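Lipid-transfer protein (Thermomonospora curvata, PDB 6OK1) is probably a bacterial lipid-transfer protein of the thiolase superfamily, built on the thiolase fold, whose precise role is not established. Local coordinates at residues 3-11 with 232-243. Sequence-based numbering, arbitrary orientation.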
loop_
_atom_site.group_PDB
_atom_site.type_symbol
_atom_site.label_atom_id
_atom_site.label_comp_id
_atom_site.label_asym_id
_atom_site.label_seq_id
_atom_site.Cartn_x
_atom_site.Cartn_y
_atom_site.Cartn_z
ATOM N N VAL A 3 8.469 24.202 0.911
ATOM C CA VAL A 3 9.728 23.912 0.248
ATOM C C VAL A 3 10.174 22.561 0.759
ATOM O O VAL A 3 10.285 22.356 1.958
ATOM C CB VAL A 3 10.805 24.979 0.521
ATOM C CG1 VAL A 3 11.889 24.928 -0.577
ATOM C CG2 VAL A 3 10.212 26.376 0.641
ATOM N N LEU A 4 10.406 21.633 -0.141
ATOM C CA LEU A 4 10.749 20.286 0.297
ATOM C C LEU A 4 12.251 20.079 0.467
ATOM O O LEU A 4 12.679 19.556 1.507
ATOM C CB LEU A 4 10.173 19.266 -0.685
ATOM C CG LEU A 4 10.523 17.800 -0.418
ATOM C CD1 LEU A 4 9.932 17.367 0.894
ATOM C CD2 LEU A 4 10.033 16.928 -1.570
ATOM N N PRO A 5 13.095 20.438 -0.507
ATOM C CA PRO A 5 14.505 20.052 -0.397
ATOM C C PRO A 5 15.153 20.693 0.814
ATOM O O PRO A 5 15.047 21.904 1.031
ATOM C CB PRO A 5 15.119 20.545 -1.710
ATOM C CG PRO A 5 13.971 20.574 -2.651
ATOM C CD PRO A 5 12.817 21.055 -1.814
ATOM N N GLY A 6 15.821 19.867 1.612
ATOM C CA GLY A 6 16.484 20.322 2.810
ATOM C C GLY A 6 15.579 20.577 3.990
ATOM O O GLY A 6 16.080 20.884 5.078
ATOM N N ALA A 7 14.263 20.444 3.823
ATOM C CA ALA A 7 13.337 20.779 4.906
ATOM C C ALA A 7 13.351 19.733 6.009
ATOM O O ALA A 7 13.074 20.052 7.175
ATOM C CB ALA A 7 11.923 20.934 4.352
ATOM N N ALA A 8 13.634 18.480 5.664
ATOM C CA ALA A 8 13.603 17.384 6.614
ATOM C C ALA A 8 14.939 16.666 6.632
ATOM O O ALA A 8 15.750 16.773 5.705
ATOM C CB ALA A 8 12.502 16.368 6.253
ATOM N N ALA A 9 15.151 15.896 7.692
ATOM C CA ALA A 9 16.401 15.187 7.828
ATOM C C ALA A 9 16.195 13.857 8.549
ATOM O O ALA A 9 15.294 13.723 9.377
ATOM C CB ALA A 9 17.404 16.046 8.610
ATOM N N ILE A 10 17.089 12.908 8.287
ATOM C CA ILE A 10 17.136 11.660 9.044
ATOM C C ILE A 10 18.006 11.863 10.273
ATOM O O ILE A 10 19.204 12.164 10.177
ATOM C CB ILE A 10 17.654 10.491 8.198
ATOM C CG1 ILE A 10 16.728 10.245 6.998
ATOM C CG2 ILE A 10 17.750 9.231 9.075
ATOM C CD1 ILE A 10 17.210 9.178 6.048
ATOM N N ALA A 11 17.395 11.678 11.429
ATOM C CA ALA A 11 18.037 11.891 12.707
ATOM C C ALA A 11 18.302 10.608 13.458
ATOM O O ALA A 11 19.103 10.617 14.395
ATOM C CB ALA A 11 17.170 12.797 13.584
ATOM N N ALA A 232 16.118 18.322 13.892
ATOM C CA ALA A 232 17.271 17.433 13.879
ATOM C C ALA A 232 18.497 18.106 14.484
ATOM O O ALA A 232 19.327 17.438 15.101
ATOM C CB ALA A 232 17.564 16.975 12.445
ATOM N N ARG A 233 18.621 19.418 14.314
ATOM C CA ARG A 233 19.772 20.141 14.854
ATOM C C ARG A 233 19.840 20.092 16.375
ATOM O O ARG A 233 20.924 20.281 16.937
ATOM C CB ARG A 233 19.749 21.591 14.371
ATOM C CG ARG A 233 20.225 21.748 12.944
ATOM C CD ARG A 233 19.738 23.041 12.342
ATOM N NE ARG A 233 20.199 23.173 10.961
ATOM C CZ ARG A 233 19.679 24.023 10.087
ATOM N NH1 ARG A 233 18.691 24.822 10.451
ATOM N NH2 ARG A 233 20.159 24.076 8.848
ATOM N N ASP A 234 18.725 19.843 17.054
ATOM C CA ASP A 234 18.723 19.691 18.504
ATOM C C ASP A 234 18.816 18.244 18.962
ATOM O O ASP A 234 18.856 17.990 20.166
ATOM C CB ASP A 234 17.471 20.351 19.091
ATOM C CG ASP A 234 17.476 21.870 18.925
ATOM O OD1 ASP A 234 18.552 22.493 18.840
ATOM O OD2 ASP A 234 16.394 22.462 18.877
ATOM N N LEU A 235 18.883 17.295 18.047
ATOM C CA LEU A 235 19.000 15.889 18.386
ATOM C C LEU A 235 20.470 15.454 18.377
ATOM O O LEU A 235 21.359 16.230 18.018
ATOM C CB LEU A 235 18.137 15.074 17.405
ATOM C CG LEU A 235 16.663 15.481 17.509
ATOM C CD1 LEU A 235 15.767 14.642 16.561
ATOM C CD2 LEU A 235 16.123 15.367 18.943
ATOM N N PRO A 236 20.764 14.201 18.765
ATOM C CA PRO A 236 22.164 13.831 19.075
ATOM C C PRO A 236 23.136 13.788 17.908
ATOM O O PRO A 236 24.319 14.107 18.098
ATOM C CB PRO A 236 22.015 12.428 19.690
ATOM C CG PRO A 236 20.683 12.396 20.255
ATOM C CD PRO A 236 19.822 13.207 19.301
ATOM N N HIS A 237 22.706 13.341 16.716
ATOM C CA HIS A 237 23.635 13.093 15.619
ATOM C C HIS A 237 23.702 14.277 14.664
ATOM O O HIS A 237 22.765 15.078 14.567
ATOM C CB HIS A 237 23.199 11.844 14.828
ATOM C CG HIS A 237 23.285 10.573 15.607
ATOM N ND1 HIS A 237 24.475 9.904 15.809
ATOM C CD2 HIS A 237 22.328 9.839 16.224
ATOM C CE1 HIS A 237 24.243 8.807 16.515
ATOM N NE2 HIS A 237 22.951 8.747 16.783
ATOM N N PRO A 238 24.781 14.390 13.903
ATOM C CA PRO A 238 24.757 15.264 12.732
ATOM C C PRO A 238 23.557 14.917 11.876
ATOM O O PRO A 238 23.348 13.730 11.569
ATOM C CB PRO A 238 26.074 14.936 12.010
ATOM C CG PRO A 238 26.949 14.287 13.052
ATOM C CD PRO A 238 26.009 13.582 13.978
ATOM N N PRO A 239 22.704 15.887 11.530
ATOM C CA PRO A 239 21.537 15.574 10.696
ATOM C C PRO A 239 21.959 15.166 9.299
ATOM O O PRO A 239 22.904 15.723 8.728
ATOM C CB PRO A 239 20.743 16.881 10.677
ATOM C CG PRO A 239 21.253 17.663 11.862
ATOM C CD PRO A 239 22.679 17.277 12.030
ATOM N N ALA A 240 21.240 14.187 8.738
ATOM C CA ALA A 240 21.434 13.770 7.359
ATOM C C ALA A 240 20.288 14.423 6.594
ATOM O O ALA A 240 19.169 13.925 6.594
ATOM C CB ALA A 240 21.431 12.249 7.232
ATOM N N LEU A 241 20.547 15.585 6.004
ATOM C CA LEU A 241 19.464 16.342 5.410
ATOM C C LEU A 241 19.000 15.655 4.142
ATOM O O LEU A 241 19.807 15.134 3.366
ATOM C CB LEU A 241 19.918 17.764 5.074
ATOM C CG LEU A 241 19.745 18.811 6.181
ATOM C CD1 LEU A 241 20.574 18.466 7.401
ATOM C CD2 LEU A 241 20.138 20.169 5.628
ATOM N N ILE A 242 17.697 15.706 3.915
ATOM C CA ILE A 242 17.093 15.132 2.724
ATOM C C ILE A 242 17.051 16.258 1.690
ATOM O O ILE A 242 16.075 17.006 1.579
ATOM C CB ILE A 242 15.724 14.531 3.027
ATOM C CG1 ILE A 242 15.891 13.406 4.059
ATOM C CG2 ILE A 242 15.110 13.977 1.787
ATOM C CD1 ILE A 242 14.602 13.058 4.812
ATOM N N TRP A 243 18.129 16.355 0.912
ATOM C CA TRP A 243 18.247 17.365 -0.137
ATOM C C TRP A 243 17.552 16.969 -1.427
ATOM O O TRP A 243 17.114 17.846 -2.185
ATOM C CB TRP A 243 19.709 17.648 -0.444
ATOM C CG TRP A 243 20.287 18.590 0.549
ATOM C CD1 TRP A 243 21.287 18.340 1.420
ATOM C CD2 TRP A 243 19.850 19.939 0.804
ATOM N NE1 TRP A 243 21.547 19.463 2.193
ATOM C CE2 TRP A 243 20.670 20.453 1.835
ATOM C CE3 TRP A 243 18.869 20.760 0.251
ATOM C CZ2 TRP A 243 20.524 21.738 2.328
ATOM C CZ3 TRP A 243 18.731 22.054 0.742
ATOM C CH2 TRP A 243 19.549 22.522 1.774
HETATM O O HOH W 1 13.625 17.320 2.945
HETATM O O HOH W 2 21.547 11.642 11.614
HETATM O O HOH W 3 19.963 12.690 15.835
#
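Ile10 and Ala240 form an antiparallel hydrogen-bonded pair: Ile10 N gives to Ala240 O at 2.9 Å, and Ala240 N returns the bond to Ile10 O at 3.2 Å. Ile242 N reaches Ala8 O at 2.9 Å with a nearly straight N-H...O angle of 169°. Between these bonds Ala9 faces Leu241 as a non-hydrogen-bonded pair, its CB packing against Ala232, Pro239 and Leu241. Ile242 CG1 is anti to its carbonyl carbon (chi1 -61°), which brings CD1 to Ile10 CG1, the side chains crossing at about a right angle. Ile242 O, where the regular pairing ends, is gripped twice: by Gly6 N, above its carbonyl plane, and by a water 2.8 Å away. The same water donates to Leu4 O and accepts from Ala8 N, tying the turn closed by Ala7 N and Leu4 O to Ile242. With no side chain in the way, Gly6 CA makes a CH-pi contact over the six-membered ring of Trp243, 3.7 Å from its centroid and 20° off the normal. At the other end, one water bridges Ile10 O and Pro238 O, and another links Ala11 O to His237 N; the imidazole NE2 bonds to Asp40. In the thiolase-fold sheet, strand 8-15 lies between 240-248 and 219-228, the backbones of Ala9 and Ala11 bonding to Val227 and Val225. Ala8 and Ile242 pack on helix 86-98, Ile10 on helix 348-359, and Leu4 on Ile101 of the second subunit.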